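Local coordinates for tail protein, 43 kDa (Neisseria meningitidis MC58, PDB 3D37) that is of unknown function but probably serves as a baseplate hub component of a Mu-like phage tail, at residues Asp28-Leu32 with Phe315-Arg319; Asn211-Glu215 with Lys239-Met243. All coordinates share one frame; numbering follows the deposited sequence.

Contact 1. Residues Asp28-Leu32 with Phe315-Arg319; sequences DSDFL and FLMGR
F31, F315 and M317 form the apolar centre just past the end of strand 24-30, against strand 310-324. The two phenyl rings lie nearly parallel, with planes 1° apart, but meet rim to rim rather than stacking: F31 CE2 reaches F315 CZ at 3.5 Å. M317 brings its sulfur to the edge of the F31 ring, M317 SD lying 3.9 Å from F31 CD2, a Met-aromatic contact that the bends at chi2 (76°) and chi3 permit. W341 stacks on F31, and W167 meets it edge-to-face.

Outward from this cluster the backbones pair antiparallel. F31 N donates to M317 O at 3.0 Å, and the S29-R319 pair closes both bonds of a hydrogen-bonded bridge, S29 N to R319 O at 3.0 Å and R319 N to S29 O at 2.8 Å. Between these bonds, D30 and G318 face each other as a non-hydrogen-bonded pair. D30 ends its strand in an Asx turn, OD2 accepting from L32 N.

At the polar edge, with CG between its backbone N and carbonyl carbon (chi1 78°), the R319 chain bends at chi2, and NH1 gives S29 OG a weak, strongly bent bond of 2.8 Å. R334 forms salt bridges with OD1 of both D28 and D30, and lies opposite M317 and G318, which make a classic beta bulge.

The buried polar ends of S29 and R319 thus rely largely on outside partners, D36 OD2 weakly at S29 OG and W295 O at R319 NE, while R334 probably offsets the charge of the two aspartates; apolar packing and charge pairing together join strand 24-30 to strand 310-324.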
loop_
_atom_site.group_PDB
_atom_site.type_symbol
_atom_site.label_atom_id
_atom_site.label_comp_id
_atom_site.label_asym_id
_atom_site.label_seq_id
_atom_site.Cartn_x
_atom_site.Cartn_y
_atom_site.Cartn_z
ATOM N N ASP A 28 -7.910 8.193 25.568
ATOM C CA ASP A 28 -9.307 8.026 25.377
ATOM C C ASP A 28 -10.085 8.049 26.672
ATOM O O ASP A 28 -9.783 7.305 27.606
ATOM C CB ASP A 28 -9.639 6.796 24.540
ATOM C CG ASP A 28 -11.055 6.886 23.947
ATOM O OD1 ASP A 28 -12.045 6.857 24.699
ATOM O OD2 ASP A 28 -11.186 6.945 22.728
ATOM N N SER A 29 -10.979 9.033 26.763
ATOM C CA SER A 29 -11.934 9.172 27.889
ATOM C C SER A 29 -13.384 9.149 27.417
ATOM O O SER A 29 -13.725 9.720 26.396
ATOM C CB SER A 29 -11.688 10.464 28.668
ATOM O OG SER A 29 -10.340 10.569 29.005
ATOM N N ASP A 30 -14.224 8.514 28.213
ATOM C CA ASP A 30 -15.612 8.166 27.843
ATOM C C ASP A 30 -16.461 7.956 29.096
ATOM O O ASP A 30 -16.068 7.277 30.023
ATOM C CB ASP A 30 -15.653 6.917 26.955
ATOM C CG ASP A 30 -16.966 6.769 26.210
ATOM O OD1 ASP A 30 -17.005 7.108 25.031
ATOM O OD2 ASP A 30 -17.975 6.385 26.806
ATOM N N PHE A 31 -17.635 8.555 29.163
ATOM C CA PHE A 31 -18.470 8.321 30.338
ATOM C C PHE A 31 -18.967 6.857 30.492
ATOM O O PHE A 31 -19.172 6.404 31.599
ATOM C CB PHE A 31 -19.688 9.255 30.329
ATOM C CG PHE A 31 -19.402 10.666 30.706
ATOM C CD1 PHE A 31 -18.841 10.986 31.940
ATOM C CD2 PHE A 31 -19.797 11.703 29.885
ATOM C CE1 PHE A 31 -18.657 12.318 32.318
ATOM C CE2 PHE A 31 -19.632 13.014 30.270
ATOM C CZ PHE A 31 -19.084 13.328 31.490
ATOM N N LEU A 32 -19.162 6.166 29.379
ATOM C CA LEU A 32 -19.753 4.860 29.369
ATOM C C LEU A 32 -18.721 3.750 29.375
ATOM O O LEU A 32 -18.936 2.751 30.034
ATOM C CB LEU A 32 -20.750 4.687 28.212
ATOM C CG LEU A 32 -21.898 5.714 28.217
ATOM C CD1 LEU A 32 -22.787 5.494 26.915
ATOM C CD2 LEU A 32 -22.790 5.711 29.473
ATOM N N PHE A 315 -23.832 17.097 23.352
ATOM C CA PHE A 315 -23.183 16.716 24.594
ATOM C C PHE A 315 -22.007 15.764 24.329
ATOM O O PHE A 315 -22.134 14.744 23.617
ATOM C CB PHE A 315 -24.175 16.031 25.497
ATOM C CG PHE A 315 -23.598 15.635 26.812
ATOM C CD1 PHE A 315 -23.220 16.610 27.723
ATOM C CD2 PHE A 315 -23.408 14.283 27.146
ATOM C CE1 PHE A 315 -22.654 16.254 28.962
ATOM C CE2 PHE A 315 -22.839 13.915 28.382
ATOM C CZ PHE A 315 -22.463 14.904 29.293
ATOM N N LEU A 316 -20.851 16.139 24.843
ATOM C CA LEU A 316 -19.630 15.395 24.612
ATOM C C LEU A 316 -19.484 14.222 25.587
ATOM O O LEU A 316 -19.271 14.396 26.757
ATOM C CB LEU A 316 -18.404 16.311 24.641
ATOM C CG LEU A 316 -17.044 15.711 24.314
ATOM C CD1 LEU A 316 -17.004 15.273 22.822
ATOM C CD2 LEU A 316 -15.903 16.749 24.637
ATOM N N MET A 317 -19.580 13.026 25.052
ATOM C CA MET A 317 -19.703 11.807 25.881
ATOM C C MET A 317 -18.369 11.091 25.931
ATOM O O MET A 317 -18.103 10.333 26.829
ATOM C CB MET A 317 -20.810 10.912 25.246
ATOM C CG MET A 317 -21.207 9.709 25.994
ATOM S SD MET A 317 -22.287 9.945 27.468
ATOM C CE MET A 317 -23.741 10.422 26.472
ATOM N N GLY A 318 -17.562 11.299 24.902
ATOM C CA GLY A 318 -16.268 10.668 24.738
ATOM C C GLY A 318 -15.322 11.514 23.926
ATOM O O GLY A 318 -15.746 12.315 23.089
ATOM N N ARG A 319 -14.030 11.414 24.241
ATOM C CA ARG A 319 -13.048 12.127 23.509
ATOM C C ARG A 319 -11.693 11.470 23.501
ATOM O O ARG A 319 -11.249 10.904 24.489
ATOM C CB ARG A 319 -12.955 13.602 23.942
ATOM C CG ARG A 319 -12.241 13.884 25.162
ATOM C CD ARG A 319 -10.715 14.110 24.977
ATOM N NE ARG A 319 -10.275 14.219 26.344
ATOM C CZ ARG A 319 -9.844 13.260 27.148
ATOM N NH1 ARG A 319 -9.615 12.030 26.766
ATOM N NH2 ARG A 319 -9.602 13.585 28.386
#

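Contact 2. Residues Asn211-Glu215 with Lys239-Met243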
loop_
_atom_site.group_PDB
_atom_site.type_symbol
_atom_site.label_atom_id
_atom_site.label_comp_id
_atom_site.label_asym_id
_atom_site.label_seq_id
_atom_site.Cartn_x
_atom_site.Cartn_y
_atom_site.Cartn_z
ATOM N N ASN A 211 -32.189 -0.690 18.663
ATOM C CA ASN A 211 -32.861 -0.694 19.931
ATOM C C ASN A 211 -33.977 0.334 19.939
ATOM O O ASN A 211 -34.277 0.936 20.954
ATOM C CB ASN A 211 -31.837 -0.490 21.049
ATOM C CG ASN A 211 -31.109 -1.780 21.400
ATOM O OD1 ASN A 211 -31.719 -2.865 21.433
ATOM N ND2 ASN A 211 -29.829 -1.679 21.686
ATOM N N ARG A 212 -34.583 0.513 18.772
ATOM C CA ARG A 212 -35.750 1.339 18.626
ATOM C C ARG A 212 -36.952 0.408 18.501
ATOM O O ARG A 212 -37.185 -0.238 17.463
ATOM C CB ARG A 212 -35.629 2.237 17.406
ATOM C CG ARG A 212 -36.913 3.054 17.164
ATOM C CD ARG A 212 -36.643 4.358 16.366
ATOM N NE ARG A 212 -36.756 4.169 14.920
ATOM C CZ ARG A 212 -37.909 4.174 14.233
ATOM N NH1 ARG A 212 -37.912 4.007 12.904
ATOM N NH2 ARG A 212 -39.074 4.352 14.875
ATOM N N PHE A 213 -37.710 0.332 19.583
ATOM C CA PHE A 213 -38.780 -0.614 19.694
ATOM C C PHE A 213 -40.122 0.097 19.542
ATOM O O PHE A 213 -40.223 1.315 19.777
ATOM C CB PHE A 213 -38.649 -1.325 21.030
ATOM C CG PHE A 213 -37.322 -2.001 21.205
ATOM C CD1 PHE A 213 -36.983 -3.086 20.420
ATOM C CD2 PHE A 213 -36.420 -1.560 22.138
ATOM C CE1 PHE A 213 -35.767 -3.710 20.566
ATOM C CE2 PHE A 213 -35.197 -2.194 22.298
ATOM C CZ PHE A 213 -34.876 -3.270 21.514
ATOM N N SER A 214 -41.126 -0.666 19.103
ATOM C CA SER A 214 -42.461 -0.136 18.851
ATOM C C SER A 214 -43.267 0.017 20.158
ATOM O O SER A 214 -43.802 1.095 20.444
ATOM C CB SER A 214 -43.205 -1.034 17.847
ATOM O OG SER A 214 -43.606 -2.263 18.451
ATOM N N GLU A 215 -43.381 -1.072 20.916
ATOM C CA GLU A 215 -43.902 -1.035 22.265
ATOM C C GLU A 215 -42.864 -1.726 23.134
ATOM O O GLU A 215 -42.223 -2.682 22.692
ATOM C CB GLU A 215 -45.230 -1.803 22.404
ATOM C CG GLU A 215 -46.389 -1.280 21.514
ATOM C CD GLU A 215 -47.752 -1.896 21.853
ATOM O OE1 GLU A 215 -47.969 -2.367 23.005
ATOM O OE2 GLU A 215 -48.623 -1.880 20.947
ATOM N N LYS A 239 -45.032 3.279 24.303
ATOM C CA LYS A 239 -45.282 3.176 22.853
ATOM C C LYS A 239 -44.805 4.470 22.195
ATOM O O LYS A 239 -44.971 5.540 22.755
ATOM C CB LYS A 239 -46.787 2.958 22.560
ATOM C CG LYS A 239 -47.576 2.223 23.675
ATOM C CD LYS A 239 -49.071 1.908 23.317
ATOM C CE LYS A 239 -49.998 3.156 23.292
ATOM N NZ LYS A 239 -51.476 2.848 23.570
ATOM N N ASP A 240 -44.166 4.389 21.034
ATOM C CA ASP A 240 -44.056 5.594 20.181
ATOM C C ASP A 240 -45.013 5.403 19.011
ATOM O O ASP A 240 -44.853 4.452 18.227
ATOM C CB ASP A 240 -42.620 5.944 19.707
ATOM C CG ASP A 240 -41.902 4.790 19.004
ATOM O OD1 ASP A 240 -42.270 3.619 19.270
ATOM O OD2 ASP A 240 -40.948 5.059 18.217
ATOM N N PRO A 241 -46.050 6.260 18.917
ATOM C CA PRO A 241 -46.949 6.111 17.781
ATOM C C PRO A 241 -46.328 6.415 16.407
ATOM O O PRO A 241 -47.028 6.277 15.399
ATOM C CB PRO A 241 -48.108 7.080 18.115
ATOM C CG PRO A 241 -48.031 7.258 19.612
ATOM C CD PRO A 241 -46.537 7.310 19.833
ATOM N N THR A 242 -45.048 6.800 16.353
ATOM C CA THR A 242 -44.348 6.985 15.062
ATOM C C THR A 242 -43.657 5.709 14.505
ATOM O O THR A 242 -43.216 5.704 13.354
ATOM C CB THR A 242 -43.322 8.131 15.142
ATOM O OG1 THR A 242 -43.863 9.198 15.930
ATOM C CG2 THR A 242 -42.968 8.654 13.729
ATOM N N MET A 243 -43.555 4.655 15.324
ATOM C CA MET A 243 -43.144 3.303 14.877
ATOM C C MET A 243 -44.324 2.586 14.206
ATOM O O MET A 243 -45.312 2.262 14.875
ATOM C CB MET A 243 -42.655 2.431 16.072
ATOM C CG MET A 243 -41.123 2.417 16.343
ATOM S SD MET A 243 -40.214 1.391 15.165
ATOM C CE MET A 243 -40.418 -0.290 15.740
#
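M243 lies against R212 and S214, its side chain crossing that of R212 obliquely. The sulfur sits over one face of the R212 guanidinium, M243 SD being 3.2 Å from R212 NH2, and the bends at chi2 (-76°) and chi3 (-80°) turn the methyl back so that M243 CE rests on S214 CB at 3.6 Å. At the edge of the same guanidinium, in its plane, D240 OD2 stands 3.9 Å from R212 NH2, a long salt bridge.

The other carboxylate oxygen, D240 OD1, faces two backbone acceptors, 3.1 Å from F213 O and 3.2 Å from S214 O; these are approaches of acceptor to acceptor and not hydrogen bonds. D240 N gives S214 O a weak bond of 3.4 Å. Next to it, E215 and K239 form an antiparallel non-hydrogen-bonded pair.

A type I turn from D240 to M243, closed by M243 N to D240 O at 3.2 Å, places D240 and M243 so that both reach R212. R247 bonds the opposing segment twice: its backbone N to S214 OG and its NH1 to R212 O. R212 also packs on G56 of the second subunit.

Joined in this way, the approach to strand 215-220 and the exit from strand 234-239 form one end of a small three-stranded sheet. Strand 249-252 flanks 215-220 on its other side, and F213 meets W273 of helix 259-276 edge-to-face.

From the N terminus, the chain runs along strand 24-30 into the first half of contact 1, then passes through 282 residues before strand 310-324 returns to complete it. Contact 2 is nested inside that large loop. It opens at residues 211-215 and closes at 239-243 after 23 intervening residues, a local excursion through strands 215-220 and 234-239. The two do not touch: their centres are 27 Å apart and their nearest atoms about 11 Å. Contact 1 is a buried, long-range tie of strand 24-30 to strand 310-324 near the centre of the chain, whereas contact 2 lies at the surface, where the loop entering strand 215-220 meets the one leaving strand 234-239.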